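Local coordinates for protein subtilisin-like serine protease (Fervidobacterium pennivorans, PDB 1R6V) that degrades keratin into peptides as a calcium-binding, subtilisin-like serine protease, which allows its bacterium to grow on native feathers, at residues A[76-81]-A[90-95]; A[96-101]-A[244-249]. The protein carries 1 engineered substitution. All blocks are in the same frame, centred on the assembly; numbering follows the deposited sequence.

Contact 1: A[76-81]-A[90-95]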
loop_
_atom_site.group_PDB
_atom_site.type_symbol
_atom_site.label_atom_id
_atom_site.label_comp_id
_atom_site.label_asym_id
_atom_site.label_seq_id
_atom_site.Cartn_x
_atom_site.Cartn_y
_atom_site.Cartn_z
ATOM N N GLN A 76 -21.604 -0.350 -6.968
ATOM C CA GLN A 76 -22.943 -0.565 -6.443
ATOM C C GLN A 76 -22.893 -0.926 -4.956
ATOM O O GLN A 76 -23.774 -0.541 -4.181
ATOM C CB GLN A 76 -23.639 -1.676 -7.234
ATOM C CG GLN A 76 -23.890 -1.321 -8.687
ATOM C CD GLN A 76 -24.535 -2.459 -9.447
ATOM O OE1 GLN A 76 -24.192 -3.621 -9.247
ATOM N NE2 GLN A 76 -25.466 -2.128 -10.337
ATOM N N ALA A 77 -21.866 -1.675 -4.548
ATOM C CA ALA A 77 -21.730 -2.036 -3.134
ATOM C C ALA A 77 -21.476 -0.762 -2.327
ATOM O O ALA A 77 -21.995 -0.590 -1.221
ATOM C CB ALA A 77 -20.563 -3.039 -2.935
ATOM N N TYR A 78 -20.652 0.128 -2.867
ATOM C CA TYR A 78 -20.399 1.389 -2.179
ATOM C C TYR A 78 -21.737 2.136 -2.004
ATOM O O TYR A 78 -22.001 2.705 -0.951
ATOM C CB TYR A 78 -19.457 2.272 -2.996
ATOM C CG TYR A 78 -17.980 1.978 -2.874
ATOM C CD1 TYR A 78 -17.513 0.745 -2.403
ATOM C CD2 TYR A 78 -17.047 2.938 -3.247
ATOM C CE1 TYR A 78 -16.129 0.485 -2.306
ATOM C CE2 TYR A 78 -15.672 2.692 -3.159
ATOM C CZ TYR A 78 -15.218 1.469 -2.686
ATOM O OH TYR A 78 -13.845 1.247 -2.578
ATOM N N ASP A 79 -22.574 2.136 -3.036
ATOM C CA ASP A 79 -23.853 2.835 -2.931
ATOM C C ASP A 79 -24.726 2.264 -1.825
ATOM O O ASP A 79 -25.467 3.001 -1.178
ATOM C CB ASP A 79 -24.621 2.792 -4.257
ATOM C CG ASP A 79 -23.978 3.649 -5.337
ATOM O OD1 ASP A 79 -23.350 4.683 -5.007
ATOM O OD2 ASP A 79 -24.115 3.300 -6.526
ATOM N N LYS A 80 -24.647 0.952 -1.608
ATOM C CA LYS A 80 -25.437 0.301 -0.562
ATOM C C LYS A 80 -24.877 0.524 0.839
ATOM O O LYS A 80 -25.584 0.363 1.829
ATOM C CB LYS A 80 -25.492 -1.210 -0.801
ATOM C CG LYS A 80 -26.366 -1.647 -1.961
ATOM C CD LYS A 80 -27.820 -1.679 -1.545
ATOM C CE LYS A 80 -28.671 -2.334 -2.614
ATOM N NZ LYS A 80 -30.026 -2.680 -2.099
ATOM N N ILE A 81 -23.599 0.889 0.909
ATOM C CA ILE A 81 -22.902 1.074 2.171
ATOM C C ILE A 81 -22.770 2.518 2.646
ATOM O O ILE A 81 -22.863 2.790 3.841
ATOM C CB ILE A 81 -21.455 0.501 2.070
ATOM C CG1 ILE A 81 -21.492 -0.993 1.712
ATOM C CG2 ILE A 81 -20.712 0.712 3.394
ATOM C CD1 ILE A 81 -20.114 -1.571 1.336
ATOM N N ARG A 90 -13.402 0.538 9.715
ATOM C CA ARG A 90 -12.263 1.399 9.396
ATOM C C ARG A 90 -12.259 1.826 7.927
ATOM O O ARG A 90 -12.043 3.003 7.612
ATOM C CB ARG A 90 -10.941 0.701 9.750
ATOM C CG ARG A 90 -10.553 0.796 11.230
ATOM C CD ARG A 90 -9.212 0.110 11.501
ATOM N NE ARG A 90 -9.358 -1.327 11.307
ATOM C CZ ARG A 90 -8.620 -2.071 10.491
ATOM N NH1 ARG A 90 -7.639 -1.531 9.769
ATOM N NH2 ARG A 90 -8.895 -3.360 10.381
ATOM N N TYR A 91 -12.500 0.886 7.019
ATOM C CA TYR A 91 -12.514 1.227 5.602
ATOM C C TYR A 91 -13.133 0.118 4.782
ATOM O O TYR A 91 -13.316 -1.003 5.266
ATOM C CB TYR A 91 -11.088 1.479 5.083
ATOM C CG TYR A 91 -10.187 0.262 5.178
ATOM C CD1 TYR A 91 -10.288 -0.790 4.257
ATOM C CD2 TYR A 91 -9.290 0.124 6.235
ATOM C CE1 TYR A 91 -9.519 -1.952 4.400
ATOM C CE2 TYR A 91 -8.514 -1.040 6.390
ATOM C CZ TYR A 91 -8.635 -2.068 5.472
ATOM O OH TYR A 91 -7.873 -3.209 5.620
ATOM N N VAL A 92 -13.470 0.453 3.540
ATOM C CA VAL A 92 -14.024 -0.503 2.591
ATOM C C VAL A 92 -13.287 -0.201 1.307
ATOM O O VAL A 92 -13.340 0.927 0.838
ATOM C CB VAL A 92 -15.525 -0.284 2.338
ATOM C CG1 VAL A 92 -16.027 -1.344 1.343
ATOM C CG2 VAL A 92 -16.296 -0.394 3.648
ATOM N N GLU A 93 -12.601 -1.183 0.732
ATOM C CA GLU A 93 -11.857 -0.924 -0.502
ATOM C C GLU A 93 -11.876 -2.153 -1.406
ATOM O O GLU A 93 -12.202 -3.241 -0.958
ATOM C CB GLU A 93 -10.401 -0.601 -0.137
ATOM C CG GLU A 93 -9.690 -1.779 0.519
ATOM C CD GLU A 93 -8.278 -1.453 0.992
ATOM O OE1 GLU A 93 -7.637 -2.358 1.555
ATOM O OE2 GLU A 93 -7.815 -0.305 0.803
ATOM N N PRO A 94 -11.534 -1.994 -2.695
ATOM C CA PRO A 94 -11.523 -3.174 -3.563
ATOM C C PRO A 94 -10.130 -3.821 -3.441
ATOM O O PRO A 94 -9.256 -3.303 -2.733
ATOM C CB PRO A 94 -11.713 -2.574 -4.955
ATOM C CG PRO A 94 -10.932 -1.301 -4.848
ATOM C CD PRO A 94 -11.352 -0.755 -3.481
ATOM N N SER A 95 -9.936 -4.958 -4.100
ATOM C CA SER A 95 -8.619 -5.577 -4.155
ATOM C C SER A 95 -8.117 -4.948 -5.447
ATOM O O SER A 95 -8.814 -4.984 -6.475
ATOM C CB SER A 95 -8.712 -7.092 -4.330
ATOM O OG SER A 95 -7.456 -7.637 -4.699
#

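Contact 2: A[96-101]-A[244-249]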
loop_
_atom_site.group_PDB
_atom_site.type_symbol
_atom_site.label_atom_id
_atom_site.label_comp_id
_atom_site.label_asym_id
_atom_site.label_seq_id
_atom_site.Cartn_x
_atom_site.Cartn_y
_atom_site.Cartn_z
ATOM N N TYR A 96 -6.939 -4.353 -5.419
ATOM C CA TYR A 96 -6.423 -3.707 -6.612
ATOM C C TYR A 96 -5.644 -4.629 -7.544
ATOM O O TYR A 96 -5.193 -5.700 -7.148
ATOM C CB TYR A 96 -5.560 -2.516 -6.213
ATOM C CG TYR A 96 -6.366 -1.416 -5.555
ATOM C CD1 TYR A 96 -6.468 -1.338 -4.166
ATOM C CD2 TYR A 96 -7.044 -0.467 -6.321
ATOM C CE1 TYR A 96 -7.226 -0.335 -3.553
ATOM C CE2 TYR A 96 -7.807 0.549 -5.710
ATOM C CZ TYR A 96 -7.887 0.599 -4.328
ATOM O OH TYR A 96 -8.632 1.571 -3.701
ATOM N N LYS A 97 -5.496 -4.202 -8.796
ATOM C CA LYS A 97 -4.759 -4.991 -9.769
ATOM C C LYS A 97 -3.264 -4.944 -9.451
ATOM O O LYS A 97 -2.729 -3.883 -9.112
ATOM C CB LYS A 97 -4.983 -4.433 -11.184
ATOM C CG LYS A 97 -6.421 -4.495 -11.684
ATOM C CD LYS A 97 -6.875 -5.923 -11.960
ATOM C CE LYS A 97 -8.271 -5.954 -12.551
ATOM N NZ LYS A 97 -8.367 -5.097 -13.764
ATOM N N ARG A 98 -2.599 -6.093 -9.537
ATOM C CA ARG A 98 -1.140 -6.155 -9.310
ATOM C C ARG A 98 -0.534 -7.051 -10.369
ATOM O O ARG A 98 -1.193 -7.945 -10.887
ATOM C CB ARG A 98 -0.785 -6.781 -7.959
ATOM C CG ARG A 98 -1.508 -6.214 -6.772
ATOM C CD ARG A 98 -1.026 -4.844 -6.340
ATOM N NE ARG A 98 -1.858 -4.375 -5.243
ATOM C CZ ARG A 98 -1.922 -3.120 -4.819
ATOM N NH1 ARG A 98 -1.176 -2.175 -5.391
ATOM N NH2 ARG A 98 -2.782 -2.793 -3.852
ATOM N N GLU A 99 0.735 -6.832 -10.666
ATOM C CA GLU A 99 1.405 -7.658 -11.643
ATOM C C GLU A 99 2.766 -8.017 -11.108
ATOM O O GLU A 99 3.359 -7.275 -10.330
ATOM C CB GLU A 99 1.570 -6.905 -12.967
ATOM C CG GLU A 99 0.256 -6.406 -13.530
ATOM C CD GLU A 99 0.405 -5.689 -14.859
ATOM O OE1 GLU A 99 1.126 -4.668 -14.915
ATOM O OE2 GLU A 99 -0.213 -6.148 -15.848
ATOM N N LEU A 100 3.253 -9.167 -11.539
ATOM C CA LEU A 100 4.571 -9.617 -11.145
ATOM C C LEU A 100 5.557 -8.773 -11.948
ATOM O O LEU A 100 5.316 -8.479 -13.120
ATOM C CB LEU A 100 4.725 -11.090 -11.520
ATOM C CG LEU A 100 5.880 -11.896 -10.942
ATOM C CD1 LEU A 100 5.628 -12.156 -9.479
ATOM C CD2 LEU A 100 5.994 -13.222 -11.703
ATOM N N ILE A 101 6.648 -8.353 -11.321
ATOM C CA ILE A 101 7.675 -7.592 -12.028
ATOM C C ILE A 101 8.518 -8.694 -12.674
ATOM O O ILE A 101 9.565 -9.083 -12.163
ATOM C CB ILE A 101 8.501 -6.754 -11.034
ATOM C CG1 ILE A 101 7.575 -5.764 -10.323
ATOM C CG2 ILE A 101 9.611 -5.994 -11.765
ATOM C CD1 ILE A 101 8.229 -5.025 -9.147
ATOM N N VAL A 244 -3.660 -13.498 -6.831
ATOM C CA VAL A 244 -4.688 -13.997 -5.924
ATOM C C VAL A 244 -5.536 -12.928 -5.250
ATOM O O VAL A 244 -6.547 -13.252 -4.634
ATOM C CB VAL A 244 -4.077 -14.929 -4.834
ATOM C CG1 VAL A 244 -3.384 -16.104 -5.502
ATOM C CG2 VAL A 244 -3.084 -14.160 -3.956
ATOM N N GLY A 245 -5.138 -11.665 -5.369
ATOM C CA GLY A 245 -5.906 -10.597 -4.747
ATOM C C GLY A 245 -5.215 -10.041 -3.508
ATOM O O GLY A 245 -4.493 -10.766 -2.815
ATOM N N ASP A 246 -5.446 -8.766 -3.220
ATOM C CA ASP A 246 -4.816 -8.130 -2.063
ATOM C C ASP A 246 -5.214 -8.816 -0.755
ATOM O O ASP A 246 -4.417 -8.883 0.196
ATOM C CB ASP A 246 -5.184 -6.650 -1.993
ATOM C CG ASP A 246 -4.532 -5.814 -3.089
ATOM O OD1 ASP A 246 -3.545 -6.260 -3.708
ATOM O OD2 ASP A 246 -5.012 -4.685 -3.311
ATOM N N ASP A 247 -6.445 -9.323 -0.701
ATOM C CA ASP A 247 -6.905 -10.020 0.487
ATOM C C ASP A 247 -6.162 -11.343 0.689
ATOM O O ASP A 247 -5.729 -11.630 1.803
ATOM C CB ASP A 247 -8.444 -10.232 0.445
ATOM C CG ASP A 247 -8.936 -10.863 -0.855
ATOM O OD1 ASP A 247 -8.214 -10.824 -1.874
ATOM O OD2 ASP A 247 -10.074 -11.391 -0.858
ATOM N N TYR A 248 -5.978 -12.140 -0.362
ATOM C CA TYR A 248 -5.272 -13.399 -0.172
ATOM C C TYR A 248 -3.768 -13.188 0.044
ATOM O O TYR A 248 -3.133 -13.975 0.742
ATOM C CB TYR A 248 -5.553 -14.373 -1.325
ATOM C CG TYR A 248 -6.976 -14.915 -1.287
ATOM C CD1 TYR A 248 -7.975 -14.371 -2.089
ATOM C CD2 TYR A 248 -7.325 -15.934 -0.408
ATOM C CE1 TYR A 248 -9.302 -14.836 -2.010
ATOM C CE2 TYR A 248 -8.644 -16.405 -0.320
ATOM C CZ TYR A 248 -9.619 -15.852 -1.121
ATOM O OH TYR A 248 -10.913 -16.311 -1.033
ATOM N N VAL A 249 -3.204 -12.132 -0.534
ATOM C CA VAL A 249 -1.789 -11.837 -0.296
ATOM C C VAL A 249 -1.631 -11.487 1.199
ATOM O O VAL A 249 -0.705 -11.963 1.861
ATOM C CB VAL A 249 -1.287 -10.655 -1.157
ATOM C CG1 VAL A 249 0.122 -10.236 -0.689
ATOM C CG2 VAL A 249 -1.229 -11.087 -2.640
#

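Contact 1: A[76-81]-A[90-95]
Tyr78 is the first residue of helix 76-81 to reach strand 90-93, its phenol extending to Val92 and Pro94. Its CG lies beside the backbone N and anti to the carbonyl carbon (chi1 -82°), and its side chain and that of Val92 run alongside each other but point opposite ways. Tyr78 CE1 rests on Val92 CG1 at 4.1 Å, while the hydroxyl runs on to Pro94, where OH stands 3.3 Å from CD of the proline ring. Val92 O lies near the same hydroxyl, but the polar partner of Tyr78 OH is Gly22 O, which satisfies this buried group. One turn later Ile81 comes in with its long branch: CD1 meets Val92 CG1, also at 4.1 Å. That one methyl of Val92 therefore packs against both helix residues, and the link between the segments is apolar, burying 178 Å² in all. The axes of helix 76-81 and strand 90-93 come within 10.2 Å at their closest, with 149° between their directions. Both belong to the propeptide domain, where helices 74-81 and 41-51 pack through Ile81 on Ile47 and Val51, and Ile34 of strand 33-38 touches both Ile81 and Val92 in the antiparallel sheet beneath.

Contact 2: A[96-101]-A[244-249]
Asp246, in the first turn of helix 246-258, grips the propeptide chain through both Tyr96 and Arg98. From CB, the side chain carries CG beside its own backbone N (chi1 -71°), which brings the carboxylate to segment 96-101. At CG the group lies at the edge of the Arg98 guanidinium, the two planes 34° apart. OD1 uses its syn lone pair to accept from Arg98 NE at 3.0 Å, an almost straight bond of 175° lying in the guanidinium plane; Tyr243 OH is a second partner of this oxygen. OD2 takes two donors from opposite faces of the carboxylate: the backbone Tyr96 N at 2.9 Å, well above the plane, and Arg98 NH2 at 3.0 Å, more modestly tilted. The result is a side-on, two-nitrogen salt bridge with a main-chain bond added, which fixes the rotation of the carboxylate. Tyr96 CB lies over one guanidinium face, offset toward its rim, and Arg98 NH1 is held by Gly272 O. Replacing Asp246 by an alanine takes away both oxygens, which is likely to leave the buried Arg98 guanidinium without its counter-charge and Tyr96 N and Tyr243 OH without this partner. The contact thus joins the propeptide to the subtilisin-like catalytic domain: strand 99-100 runs antiparallel to strand 263-269 of the mixed sheet, Trp268 of that strand touches Arg98, and Met277 of helix 275-286 and Leu35 of propeptide strand 33-38 pack against Asp246.

Both contacts are buried, yet they illustrate different ways of building an interior. Contact 1 lies within the propeptide domain and packs helix 74-81 on strand 89-93 mainly through apolar side chains, whereas contact 2 spans the boundary with the catalytic domain and relies on charge and directed hydrogen bonds. They share no helix or strand, but strands 89-93 and 99-100 follow each other in the chain, so one continuous run passes from the first to the second. At the junction Ser95 OG probably hydrogen-bonds to Asp246 N (2.7 Å), at the start of helix 246-258. Their centres are about 18 Å apart.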